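Local coordinates for cytochrome CH (Methylobacterium extorquens, PDB 1QN2), which probably carries electrons as a small class I c-type cytochrome, with its covalently bound heme c as the redox centre, at residues T56-Q59 / A60-K63. Numbering follows the deposited sequence.
With HEC (heme c), chain D.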
# COMPACT_ATOMS: atom_id res chain seq x y z
N THR A 56 6.84 7.70 -5.39
CA THR A 56 5.53 8.35 -5.40
C THR A 56 4.49 7.23 -5.64
O THR A 56 4.64 6.49 -6.62
CB THR A 56 5.38 9.39 -6.51
OG1 THR A 56 6.06 10.60 -6.15
CG2 THR A 56 3.89 9.72 -6.72
N TRP A 57 3.51 7.11 -4.76
CA TRP A 57 2.53 6.07 -4.89
C TRP A 57 1.60 6.20 -6.06
O TRP A 57 0.38 6.28 -5.89
CB TRP A 57 1.80 5.77 -3.60
CG TRP A 57 2.68 5.13 -2.57
CD1 TRP A 57 2.80 5.48 -1.26
CD2 TRP A 57 3.57 4.02 -2.77
NE1 TRP A 57 3.69 4.64 -0.63
CE2 TRP A 57 4.20 3.76 -1.54
CE3 TRP A 57 3.87 3.21 -3.87
CZ2 TRP A 57 5.10 2.71 -1.37
CZ3 TRP A 57 4.80 2.20 -3.72
CH2 TRP A 57 5.40 1.95 -2.48
N ASP A 58 2.13 6.22 -7.29
CA ASP A 58 1.22 6.31 -8.45
C ASP A 58 0.71 4.88 -8.72
O ASP A 58 1.13 3.98 -7.97
CB ASP A 58 1.92 6.88 -9.65
CG ASP A 58 3.11 6.12 -10.17
OD1 ASP A 58 3.47 5.03 -9.69
OD2 ASP A 58 3.75 6.64 -11.13
N GLN A 59 -0.12 4.64 -9.72
CA GLN A 59 -0.61 3.29 -9.99
C GLN A 59 0.50 2.31 -10.32
O GLN A 59 0.48 1.16 -9.88
CB GLN A 59 -1.64 3.33 -11.12
CG GLN A 59 -1.76 4.70 -11.78
CD GLN A 59 -2.53 5.69 -10.92
OE1 GLN A 59 -3.72 5.51 -10.68
NE2 GLN A 59 -1.84 6.72 -10.45
N ALA A 60 1.48 2.77 -11.10
CA ALA A 60 2.60 1.95 -11.50
C ALA A 60 3.40 1.45 -10.31
O ALA A 60 3.66 0.25 -10.19
CB ALA A 60 3.49 2.70 -12.48
N ASP A 61 3.80 2.36 -9.42
CA ASP A 61 4.57 1.93 -8.26
C ASP A 61 3.74 1.09 -7.31
O ASP A 61 4.24 0.09 -6.76
CB ASP A 61 5.21 3.11 -7.55
CG ASP A 61 6.35 3.70 -8.38
OD1 ASP A 61 7.04 2.91 -9.05
OD2 ASP A 61 6.56 4.93 -8.35
N LEU A 62 2.47 1.45 -7.10
CA LEU A 62 1.66 0.64 -6.18
C LEU A 62 1.51 -0.78 -6.72
O LEU A 62 1.47 -1.77 -5.99
CB LEU A 62 0.26 1.27 -6.05
CG LEU A 62 0.16 2.44 -5.07
CD1 LEU A 62 -1.24 3.05 -5.05
CD2 LEU A 62 0.57 2.00 -3.67
N LYS A 63 1.42 -0.88 -8.04
CA LYS A 63 1.26 -2.20 -8.66
C LYS A 63 2.46 -3.09 -8.30
O LYS A 63 2.30 -4.21 -7.85
CB LYS A 63 1.20 -2.05 -10.18
CG LYS A 63 -0.05 -2.60 -10.84
CD LYS A 63 -0.38 -1.79 -12.08
CE LYS A 63 -1.45 -2.45 -12.93
NZ LYS A 63 -1.53 -1.83 -14.29
FE HEC D . 1.17 -2.49 4.20
CHA HEC D . 3.30 0.20 4.26
CHB HEC D . -0.44 -1.15 1.47
CHC HEC D . -0.50 -5.47 3.72
CHD HEC D . 2.33 -3.56 7.18
NA HEC D . 1.37 -0.75 3.07
C1A HEC D . 2.35 0.21 3.25
C2A HEC D . 2.17 1.13 2.26
C3A HEC D . 1.13 0.76 1.47
C4A HEC D . 0.62 -0.42 1.98
CMA HEC D . 0.71 1.61 0.28
CAA HEC D . 3.00 2.37 2.04
CBA HEC D . 2.32 3.54 2.77
CGA HEC D . 3.15 4.82 2.82
O1A HEC D . 4.11 5.03 2.04
O2A HEC D . 2.61 5.83 3.36
NB HEC D . -0.27 -3.18 2.87
C1B HEC D . -0.80 -2.43 1.86
C2B HEC D . -1.86 -3.14 1.35
C3B HEC D . -1.84 -4.40 1.90
C4B HEC D . -0.87 -4.40 2.91
CMB HEC D . -2.83 -2.80 0.23
CAB HEC D . -2.65 -5.46 1.48
CBB HEC D . -2.46 -6.05 0.22
NC HEC D . 0.98 -4.25 5.26
C1C HEC D . 0.19 -5.32 4.92
C2C HEC D . 0.23 -6.18 5.99
C3C HEC D . 1.00 -5.63 6.99
C4C HEC D . 1.49 -4.44 6.51
CMC HEC D . -0.44 -7.51 6.29
CAC HEC D . 1.25 -6.21 8.24
CBC HEC D . 1.71 -7.52 8.41
ND HEC D . 2.59 -1.77 5.52
C1D HEC D . 2.92 -2.43 6.66
C2D HEC D . 3.98 -1.74 7.21
C3D HEC D . 4.24 -0.68 6.40
C4D HEC D . 3.39 -0.69 5.32
CMD HEC D . 4.80 -1.96 8.46
CAD HEC D . 5.35 0.33 6.60
CBD HEC D . 6.46 -0.25 5.69
CGD HEC D . 7.82 0.39 5.92
O1D HEC D . 8.80 -0.12 5.31
O2D HEC D . 7.97 1.43 6.60
O HOH W 1 8.19 7.72 -8.10
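The indole of Trp57 has the heme methyl CMA over one face, and Leu62 CD2 comes in obliquely from the same side, 3.5 Å from Trp57 CE3. Two oxygens lie at the rim: Asp61 O beside CZ3, near the ring plane, and heme propionate O1A, to which Trp57 NE1 gives a nearly straight hydrogen bond (167°) at 2.7 Å. Tryptophan suits this buried place because it joins a broad apolar surface to one N-H. Its CG stands opposite the carbonyl carbon (chi1 -69°), which carries the indole across Leu62 at about a right angle. Leucine, branched and apolar, fills the corner between indole and heme, its CD2 4.0 Å from heme CMA.

At the start of the helix, Asp58 is the N-cap. Its short carboxylate, with CG between the backbone N and the carbonyl carbon (chi1 60°), folds back so that OD1 accepts from first-turn Asp61 N at 2.7 Å, while Asp58 O receives Leu62 N at 3.0 Å. Asp61 OD2 accepts from a water that also takes Thr56 N, and OD1 pairs with Lys72. That lysine and the helix amino end probably ease the closeness of the two aspartates, 3.4 Å between Asp58 OD1 and Asp61 OD2. An inverse gamma turn centred on Trp57 precedes capped helix 59-67; the tryptophan–propionate bond recalls that of mitochondrial cytochrome c.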